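Local coordinates for alpha,alpha-trehalose-phosphate synthase (UDP-forming) (Burkholderia xenovorans, PDB 5V0T), which is a glycosyltransferase of family 20, an enzyme with the GT-B fold in which two Rossmann-like domains face each other across a ligand-binding cleft, at residues A[361-366]-A[382-387]; A[36-41]-A[240-245]. All coordinates share one frame; numbering follows the deposited sequence.

Contact 1 of 2, residues A[361-366]-A[382-387]; sequences ALFRTA and AKEYVS. With UDP (uridine-5'-diphosphate), chain I.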
ATOM      1  N   ALA A 361     -12.109 -14.948   0.456  1.00 24.44           N
ATOM      2  CA  ALA A 361     -12.568 -16.324   0.290  1.00 26.21           C
ATOM      3  C   ALA A 361     -11.598 -17.128  -0.563  1.00 23.12           C
ATOM      4  O   ALA A 361     -11.306 -18.285  -0.247  1.00 21.59           O
ATOM      5  CB  ALA A 361     -13.972 -16.350  -0.328  1.00 18.73           C
ATOM      6  N   LEU A 362     -11.068 -16.520  -1.635  1.00 20.81           N
ATOM      7  CA  LEU A 362     -10.128 -17.215  -2.516  1.00 24.70           C
ATOM      8  C   LEU A 362      -8.771 -17.414  -1.849  1.00 20.54           C
ATOM      9  O   LEU A 362      -8.140 -18.466  -2.020  1.00 19.09           O
ATOM     10  CB  LEU A 362      -9.962 -16.439  -3.827  1.00 24.32           C
ATOM     11  CG  LEU A 362     -11.217 -16.397  -4.711  1.00 23.75           C
ATOM     12  CD1 LEU A 362     -11.013 -15.459  -5.882  1.00 22.44           C
ATOM     13  CD2 LEU A 362     -11.557 -17.789  -5.201  1.00 20.01           C
ATOM     14  N   PHE A 363      -8.305 -16.421  -1.086  1.00 17.40           N
ATOM     15  CA  PHE A 363      -7.049 -16.574  -0.352  1.00 18.73           C
ATOM     16  C   PHE A 363      -7.050 -17.862   0.462  1.00 16.87           C
ATOM     17  O   PHE A 363      -6.042 -18.575   0.522  1.00 24.51           O
ATOM     18  CB  PHE A 363      -6.824 -15.379   0.586  1.00 17.23           C
ATOM     19  CG  PHE A 363      -6.323 -14.112  -0.091  1.00 22.89           C
ATOM     20  CD1 PHE A 363      -5.580 -14.156  -1.250  1.00 20.04           C
ATOM     21  CD2 PHE A 363      -6.590 -12.867   0.485  1.00 24.78           C
ATOM     22  CE1 PHE A 363      -5.116 -12.977  -1.847  1.00 24.82           C
ATOM     23  CE2 PHE A 363      -6.135 -11.680  -0.101  1.00 22.09           C
ATOM     24  CZ  PHE A 363      -5.397 -11.737  -1.268  1.00 22.22           C
ATOM     25  N   ARG A 364      -8.184 -18.174   1.097  1.00 19.72           N
ATOM     26  CA  ARG A 364      -8.304 -19.348   1.956  1.00 21.26           C
ATOM     27  C   ARG A 364      -8.155 -20.659   1.183  1.00 24.87           C
ATOM     28  O   ARG A 364      -7.828 -21.684   1.787  1.00 27.35           O
ATOM     29  CB  ARG A 364      -9.658 -19.305   2.691  1.00 25.16           C
ATOM     30  CG  ARG A 364      -9.891 -20.335   3.822  1.00 28.53           C
ATOM     31  CD  ARG A 364     -11.185 -19.981   4.563  1.00 27.53           C
ATOM     32  NE  ARG A 364     -11.480 -20.808   5.741  1.00 33.18           N
ATOM     33  CZ  ARG A 364     -11.187 -20.464   6.997  1.00 34.18           C
ATOM     34  NH1 ARG A 364     -10.560 -19.312   7.259  1.00 28.64           N
ATOM     35  NH2 ARG A 364     -11.509 -21.277   7.996  1.00 33.69           N
ATOM     36  N   THR A 365      -8.372 -20.654  -0.132  1.00 22.99           N
ATOM     37  CA  THR A 365      -8.183 -21.856  -0.933  1.00 23.33           C
ATOM     38  C   THR A 365      -6.796 -21.963  -1.561  1.00 24.07           C
ATOM     39  O   THR A 365      -6.511 -22.971  -2.205  1.00 25.18           O
ATOM     40  CB  THR A 365      -9.222 -21.924  -2.060  1.00 24.14           C
ATOM     41  OG1 THR A 365      -8.801 -21.069  -3.128  1.00 22.52           O
ATOM     42  CG2 THR A 365     -10.584 -21.462  -1.576  1.00 24.62           C
ATOM     43  N   ALA A 366      -5.940 -20.953  -1.411  1.00 21.85           N
ATOM     44  CA  ALA A 366      -4.658 -20.903  -2.105  1.00 18.61           C
ATOM     45  C   ALA A 366      -3.554 -21.506  -1.239  1.00 16.38           C
ATOM     46  O   ALA A 366      -3.290 -21.025  -0.131  1.00 19.25           O
ATOM     47  CB  ALA A 366      -4.315 -19.458  -2.475  1.00 17.72           C
ATOM     48  N   ALA A 382      -0.504  -9.210   1.838  1.00 17.74           N
ATOM     49  CA  ALA A 382       0.224 -10.228   2.597  1.00 18.22           C
ATOM     50  C   ALA A 382      -0.463 -10.518   3.929  1.00 18.39           C
ATOM     51  O   ALA A 382      -0.590 -11.681   4.335  1.00 17.51           O
ATOM     52  CB  ALA A 382       1.674  -9.782   2.831  1.00 18.00           C
ATOM     53  N   LYS A 383      -0.889  -9.463   4.642  1.00 13.95           N
ATOM     54  CA  LYS A 383      -1.532  -9.654   5.936  1.00 16.38           C
ATOM     55  C   LYS A 383      -2.914 -10.274   5.773  1.00 18.29           C
ATOM     56  O   LYS A 383      -3.326 -11.111   6.587  1.00 20.06           O
ATOM     57  CB  LYS A 383      -1.612  -8.323   6.692  1.00 15.64           C
ATOM     58  CG  LYS A 383      -0.222  -7.756   7.012  1.00 19.28           C
ATOM     59  CD  LYS A 383      -0.281  -6.568   7.963  1.00 21.57           C
ATOM     60  CE  LYS A 383       1.122  -6.155   8.402  1.00 20.07           C
ATOM     61  NZ  LYS A 383       1.058  -5.055   9.408  1.00 20.37           N
ATOM     62  N   GLU A 384      -3.630  -9.884   4.713  1.00 18.04           N
ATOM     63  CA  GLU A 384      -4.932 -10.468   4.406  1.00 21.34           C
ATOM     64  C   GLU A 384      -4.818 -11.940   4.017  1.00 22.67           C
ATOM     65  O   GLU A 384      -5.661 -12.755   4.420  1.00 17.99           O
ATOM     66  CB  GLU A 384      -5.606  -9.665   3.289  1.00 21.07           C
ATOM     67  CG  GLU A 384      -5.990  -8.229   3.714  1.00 21.11           C
ATOM     68  CD  GLU A 384      -6.407  -7.341   2.536  1.00 23.33           C
ATOM     69  OE1 GLU A 384      -6.745  -6.167   2.773  1.00 24.35           O
ATOM     70  OE2 GLU A 384      -6.393  -7.808   1.379  1.00 22.39           O
ATOM     71  N   TYR A 385      -3.815 -12.297   3.205  1.00 19.64           N
ATOM     72  CA  TYR A 385      -3.640 -13.701   2.835  1.00 19.83           C
ATOM     73  C   TYR A 385      -3.464 -14.570   4.077  1.00 22.15           C
ATOM     74  O   TYR A 385      -4.127 -15.601   4.231  1.00 20.00           O
ATOM     75  CB  TYR A 385      -2.446 -13.891   1.878  1.00 15.28           C
ATOM     76  CG  TYR A 385      -2.156 -15.355   1.664  1.00 16.60           C
ATOM     77  CD1 TYR A 385      -2.886 -16.097   0.741  1.00 17.43           C
ATOM     78  CD2 TYR A 385      -1.198 -16.022   2.438  1.00 14.78           C
ATOM     79  CE1 TYR A 385      -2.669 -17.476   0.580  1.00 18.15           C
ATOM     80  CE2 TYR A 385      -0.981 -17.399   2.287  1.00 17.44           C
ATOM     81  CZ  TYR A 385      -1.711 -18.110   1.348  1.00 20.41           C
ATOM     82  OH  TYR A 385      -1.494 -19.462   1.184  1.00 22.29           O
ATOM     83  N   VAL A 386      -2.582 -14.160   4.987  1.00 17.82           N
ATOM     84  CA  VAL A 386      -2.368 -14.951   6.191  1.00 21.76           C
ATOM     85  C   VAL A 386      -3.649 -15.028   7.016  1.00 22.23           C
ATOM     86  O   VAL A 386      -4.023 -16.098   7.513  1.00 21.41           O
ATOM     87  CB  VAL A 386      -1.205 -14.364   7.008  1.00 21.13           C
ATOM     88  CG1 VAL A 386      -1.163 -15.010   8.383  1.00 17.01           C
ATOM     89  CG2 VAL A 386       0.122 -14.550   6.259  1.00 18.35           C
ATOM     90  N   SER A 387      -4.331 -13.890   7.178  1.00 19.54           N
ATOM     91  CA  SER A 387      -5.540 -13.823   8.000  1.00 21.88           C
ATOM     92  C   SER A 387      -6.655 -14.713   7.461  1.00 19.88           C
ATOM     93  O   SER A 387      -7.479 -15.203   8.235  1.00 21.06           O
ATOM     94  CB  SER A 387      -6.037 -12.376   8.071  1.00 21.06           C
ATOM     95  OG  SER A 387      -5.120 -11.534   8.748  1.00 21.37           O
TER
HETATM   96  N1  UDP I 501      -7.859  -5.026  -3.282  1.00 19.72           N
HETATM   97  C2  UDP I 501      -9.218  -5.076  -3.549  1.00 23.93           C
HETATM   98  N3  UDP I 501      -9.549  -5.516  -4.798  1.00 19.29           N
HETATM   99  C4  UDP I 501      -8.681  -5.910  -5.793  1.00 20.79           C
HETATM  100  C5  UDP I 501      -7.287  -5.837  -5.443  1.00 17.22           C
HETATM  101  C6  UDP I 501      -6.930  -5.418  -4.219  1.00 23.47           C
HETATM  102  O2  UDP I 501     -10.066  -4.741  -2.740  1.00 22.35           O
HETATM  103  O4  UDP I 501      -9.138  -6.291  -6.877  1.00 23.30           O
HETATM  104  C1' UDP I 501      -7.449  -4.569  -1.950  1.00 17.50           C
HETATM  105  C2' UDP I 501      -6.679  -5.621  -1.155  1.00 16.98           C
HETATM  106  O2' UDP I 501      -7.588  -6.481  -0.490  1.00 21.07           O
HETATM  107  C3' UDP I 501      -5.884  -4.733  -0.195  1.00 20.29           C
HETATM  108  C4' UDP I 501      -5.578  -3.500  -1.054  1.00 19.23           C
HETATM  109  O4' UDP I 501      -6.566  -3.483  -2.107  1.00 18.00           O
HETATM  110  O3' UDP I 501      -6.639  -4.339   0.947  1.00 17.02           O
HETATM  111  C5' UDP I 501      -4.198  -3.457  -1.654  1.00 16.17           C
HETATM  112  O5' UDP I 501      -3.309  -2.938  -0.645  1.00 17.98           O
HETATM  113  PA  UDP I 501      -1.766  -3.291  -0.648  1.00 17.27           P
HETATM  114  O1A UDP I 501      -1.545  -4.775  -0.856  1.00 18.00           O
HETATM  115  O2A UDP I 501      -1.194  -2.717   0.595  1.00 14.97           O
HETATM  116  O3A UDP I 501      -1.173  -2.572  -1.923  1.00 18.41           O
HETATM  117  PB  UDP I 501      -1.416  -1.183  -2.646  1.00 19.22           P
HETATM  118  O1B UDP I 501      -1.776  -0.232  -1.501  1.00 20.19           O
HETATM  119  O2B UDP I 501      -0.014  -0.834  -3.189  1.00 16.73           O
HETATM  120  O3B UDP I 501      -2.459  -1.285  -3.696  1.00 17.55           O
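Phe363 and Tyr385 meet as an offset edge-to-face aromatic pair inside the C-terminal Rossmann-like domain of this GT-B fold, joining helix 356-363 and the Phe363-Ala366 turn to helix 380-388. Their planes stand at 79°, the Tyr385 edge turned toward the Phe363 face, with the two CD1 atoms 3.9 Å apart. The same face takes a CH-pi contact from Tyr385 CA, 4.2 Å from the ring centroid, so the ring packs tightly on backbone and side chain alike. Met273 and Val275 of strand 270-275 also touch Phe363. The turn is looser: Arg364 and Thr365, whose CB atoms point away from helix 380-388, are partly exposed, although the Arg364 guanidinium bonds Ala388 O and Thr365 OG1 turns back onto Leu362 O. One residue before Tyr385, Glu384 CB rests 4.0 Å from Phe363 CE2, and its extended chain carries the carboxylate to the ribose of UDP. There OE1 accepts from O3' and OE2 from O2', both at 2.6 Å, and Arg356 salt-bridges OE1. Tyr385 CG lies anti to the backbone N (chi1 172°), which sends the phenol along the turn until OH donates to Ala366 O at 2.7 Å, from 36° out of the carbonyl plane.

Contact 2 of 2, residues A[36-41]-A[240-245]; sequences VYDALK and GVYPDE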
ATOM      1  N   VAL A  36      -7.405   3.016   6.078  1.00 20.34           N
ATOM      2  CA  VAL A  36      -7.938   4.224   6.700  1.00 20.81           C
ATOM      3  C   VAL A  36      -9.407   4.035   7.063  1.00 22.47           C
ATOM      4  O   VAL A  36      -9.847   4.431   8.154  1.00 26.46           O
ATOM      5  CB  VAL A  36      -7.724   5.445   5.784  1.00 22.07           C
ATOM      6  CG1 VAL A  36      -8.498   6.643   6.309  1.00 29.17           C
ATOM      7  CG2 VAL A  36      -6.256   5.784   5.702  1.00 24.10           C
ATOM      8  N   TYR A  37     -10.187   3.407   6.178  1.00 20.90           N
ATOM      9  CA  TYR A  37     -11.600   3.207   6.489  1.00 24.32           C
ATOM     10  C   TYR A  37     -11.789   2.249   7.666  1.00 25.56           C
ATOM     11  O   TYR A  37     -12.661   2.473   8.510  1.00 27.94           O
ATOM     12  CB  TYR A  37     -12.370   2.706   5.266  1.00 26.97           C
ATOM     13  CG  TYR A  37     -13.859   2.661   5.519  1.00 33.73           C
ATOM     14  CD1 TYR A  37     -14.586   3.832   5.694  1.00 39.77           C
ATOM     15  CD2 TYR A  37     -14.529   1.452   5.632  1.00 43.23           C
ATOM     16  CE1 TYR A  37     -15.949   3.801   5.943  1.00 37.50           C
ATOM     17  CE2 TYR A  37     -15.894   1.406   5.885  1.00 51.37           C
ATOM     18  CZ  TYR A  37     -16.597   2.584   6.039  1.00 54.50           C
ATOM     19  OH  TYR A  37     -17.950   2.535   6.290  1.00 61.77           O
ATOM     20  N   ASP A  38     -10.997   1.173   7.735  1.00 21.66           N
ATOM     21  CA  ASP A  38     -11.040   0.296   8.905  1.00 23.72           C
ATOM     22  C   ASP A  38     -10.801   1.081  10.193  1.00 21.53           C
ATOM     23  O   ASP A  38     -11.489   0.863  11.197  1.00 27.13           O
ATOM     24  CB  ASP A  38      -9.991  -0.817   8.782  1.00 27.57           C
ATOM     25  CG  ASP A  38     -10.487  -2.029   7.994  1.00 33.94           C
ATOM     26  OD1 ASP A  38     -11.703  -2.128   7.739  1.00 34.61           O
ATOM     27  OD2 ASP A  38      -9.640  -2.879   7.625  1.00 37.77           O
ATOM     28  N   ALA A  39      -9.811   1.977  10.187  1.00 23.12           N
ATOM     29  CA  ALA A  39      -9.491   2.773  11.374  1.00 20.00           C
ATOM     30  C   ALA A  39     -10.604   3.759  11.708  1.00 26.18           C
ATOM     31  O   ALA A  39     -11.009   3.883  12.873  1.00 24.01           O
ATOM     32  CB  ALA A  39      -8.166   3.529  11.158  1.00 19.05           C
ATOM     33  N   LEU A  40     -11.126   4.451  10.693  1.00 25.42           N
ATOM     34  CA  LEU A  40     -12.046   5.560  10.913  1.00 27.50           C
ATOM     35  C   LEU A  40     -13.437   5.103  11.323  1.00 31.16           C
ATOM     36  O   LEU A  40     -14.095   5.790  12.112  1.00 30.90           O
ATOM     37  CB  LEU A  40     -12.131   6.416   9.649  1.00 25.95           C
ATOM     38  CG  LEU A  40     -12.827   7.772   9.725  1.00 30.94           C
ATOM     39  CD1 LEU A  40     -12.167   8.676  10.742  1.00 28.70           C
ATOM     40  CD2 LEU A  40     -12.820   8.423   8.357  1.00 34.79           C
ATOM     41  N   LYS A  41     -13.912   3.964  10.800  1.00 29.74           N
ATOM     42  CA  LYS A  41     -15.272   3.538  11.096  1.00 34.15           C
ATOM     43  C   LYS A  41     -15.471   3.258  12.577  1.00 30.46           C
ATOM     44  O   LYS A  41     -16.608   3.283  13.049  1.00 27.47           O
ATOM     45  CB  LYS A  41     -15.638   2.293  10.278  1.00 31.46           C
ATOM     46  CG  LYS A  41     -14.956   1.011  10.748  1.00 35.33           C
ATOM     47  CD  LYS A  41     -15.066  -0.122   9.720  1.00 38.34           C
ATOM     48  CE  LYS A  41     -14.336  -1.381  10.204  1.00 39.12           C
ATOM     49  NZ  LYS A  41     -14.274  -2.447   9.156  1.00 48.84           N
ATOM     50  N   GLY A 240      -1.861  -2.105  10.123  1.00 29.50           N
ATOM     51  CA  GLY A 240      -2.282  -3.488  10.204  1.00 28.98           C
ATOM     52  C   GLY A 240      -3.650  -3.738   9.599  1.00 27.59           C
ATOM     53  O   GLY A 240      -4.149  -2.944   8.796  1.00 20.54           O
ATOM     54  N   VAL A 241      -4.265  -4.853   9.987  1.00 21.92           N
ATOM     55  CA  VAL A 241      -5.561  -5.271   9.490  1.00 21.57           C
ATOM     56  C   VAL A 241      -6.404  -5.709  10.689  1.00 24.07           C
ATOM     57  O   VAL A 241      -5.973  -5.617  11.839  1.00 24.94           O
ATOM     58  CB  VAL A 241      -5.440  -6.406   8.448  1.00 18.35           C
ATOM     59  CG1 VAL A 241      -4.518  -6.000   7.308  1.00 21.14           C
ATOM     60  CG2 VAL A 241      -4.899  -7.682   9.115  1.00 21.64           C
ATOM     61  N   TYR A 242      -7.623  -6.167  10.415  1.00 23.05           N
ATOM     62  CA  TYR A 242      -8.418  -6.867  11.416  1.00 24.62           C
ATOM     63  C   TYR A 242      -8.357  -8.352  11.081  1.00 22.02           C
ATOM     64  O   TYR A 242      -9.187  -8.844  10.306  1.00 25.37           O
ATOM     65  CB  TYR A 242      -9.874  -6.400  11.435  1.00 27.00           C
ATOM     66  CG  TYR A 242     -10.108  -5.019  11.980  1.00 29.08           C
ATOM     67  CD1 TYR A 242      -9.771  -4.699  13.293  1.00 28.42           C
ATOM     68  CD2 TYR A 242     -10.686  -4.034  11.189  1.00 35.18           C
ATOM     69  CE1 TYR A 242     -10.002  -3.430  13.800  1.00 35.98           C
ATOM     70  CE2 TYR A 242     -10.917  -2.759  11.682  1.00 31.29           C
ATOM     71  CZ  TYR A 242     -10.576  -2.466  12.990  1.00 32.95           C
ATOM     72  OH  TYR A 242     -10.796  -1.204  13.474  1.00 39.34           O
ATOM     73  N   PRO A 243      -7.385  -9.090  11.616  1.00 24.06           N
ATOM     74  CA  PRO A 243      -7.154 -10.453  11.102  1.00 23.32           C
ATOM     75  C   PRO A 243      -8.306 -11.414  11.357  1.00 26.66           C
ATOM     76  O   PRO A 243      -8.621 -12.233  10.485  1.00 25.18           O
ATOM     77  CB  PRO A 243      -5.870 -10.882  11.827  1.00 24.88           C
ATOM     78  CG  PRO A 243      -5.818 -10.023  13.060  1.00 31.10           C
ATOM     79  CD  PRO A 243      -6.404  -8.703  12.643  1.00 27.29           C
ATOM     80  N   ASP A 244      -8.950 -11.349  12.520  1.00 28.48           N
ATOM     81  CA  ASP A 244     -10.045 -12.286  12.787  1.00 27.15           C
ATOM     82  C   ASP A 244     -11.289 -11.924  11.984  1.00 32.67           C
ATOM     83  O   ASP A 244     -12.079 -12.808  11.627  1.00 32.30           O
ATOM     84  CB  ASP A 244     -10.320 -12.346  14.288  1.00 30.08           C
ATOM     85  CG  ASP A 244      -9.173 -13.010  15.051  1.00 34.43           C
ATOM     86  OD1 ASP A 244      -8.630 -14.032  14.564  1.00 38.20           O
ATOM     87  OD2 ASP A 244      -8.786 -12.499  16.115  1.00 38.33           O
ATOM     88  N   GLU A 245     -11.436 -10.642  11.635  1.00 28.11           N
ATOM     89  CA  GLU A 245     -12.503 -10.212  10.739  1.00 37.58           C
ATOM     90  C   GLU A 245     -12.280 -10.746   9.326  1.00 33.30           C
ATOM     91  O   GLU A 245     -13.229 -11.178   8.662  1.00 31.26           O
ATOM     92  CB  GLU A 245     -12.580  -8.684  10.754  1.00 40.02           C
ATOM     93  CG  GLU A 245     -13.696  -8.045   9.936  1.00 59.03           C
ATOM     94  CD  GLU A 245     -13.955  -6.585  10.344  1.00 76.26           C
ATOM     95  OE1 GLU A 245     -13.629  -6.211  11.492  1.00 82.24           O
ATOM     96  OE2 GLU A 245     -14.482  -5.806   9.519  1.00 80.68           O
TER
HETATM   97  O   HOH W   1      -8.966  -5.517   7.894  1.00 21.45           O
HETATM   98  O   HOH W   2      -6.498  -2.707   6.922  1.00 36.99           O
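A salt-bridge network of Asp38, Lys41 and Glu245 joins helix 31-43 to the start of helix 243-252. Lys41 NZ sits between the two acids: it bonds Asp38 OD1 at 3.0 Å, one turn back in its own helix and from above the carboxylate plane, and reaches Glu245 OE2 in a weak bond of 3.4 Å. The lysine probably offsets the repulsion between the two carboxylates. Glu245 is at the network's exposed end and Asp38 at its buried end, where Tyr242, at the N-cap position of helix 243-252, packs against it. Tyr242 CE2 lies 3.6 Å from Asp38 CB and is also touched by Lys41 CE. In the GT-B architecture this is where helix 31-43 of the N-terminal domain meets the C-terminal one, and Val454 of helix 454-466 touches both Asp38 and Tyr242. The phenol lies with Asp38 O at its edge, OH standing 3.2 Å away, but its stronger polar partner is Ser455 OG. With CG anti to the carbonyl carbon (chi1 -86°), the Asp38 carboxylate lies beside the Tyr242 ring, and its OD2 meets two waters. One lies 2.7 Å from OD2 and accepts from Tyr242 N; the other links OD2 to Gly240 O.

In the fold
The two contacts illustrate how, in a two-domain GT-B enzyme, one helix can belong both to a domain interior and to the packing next to the domain interface. Along the chain both segments of contact 2 precede those of contact 1, and their centres lie about 16 Å apart. Helix 380-388 brings them together: Lys383 and Ser387 pack on Val241, and Ser387 OG comes 3.2 Å from Pro243 CB, while Lys383 NZ bonds Ile239 O just before segment 240-245. Helix 435-451 touches both 382-387 and 240-245. UDP is bonded by Gly30 and Gly31 at the start of helix 31-43 and by C-terminal-domain residues such as Leu380 of helix 380-388, consistent with a site shared by both domains.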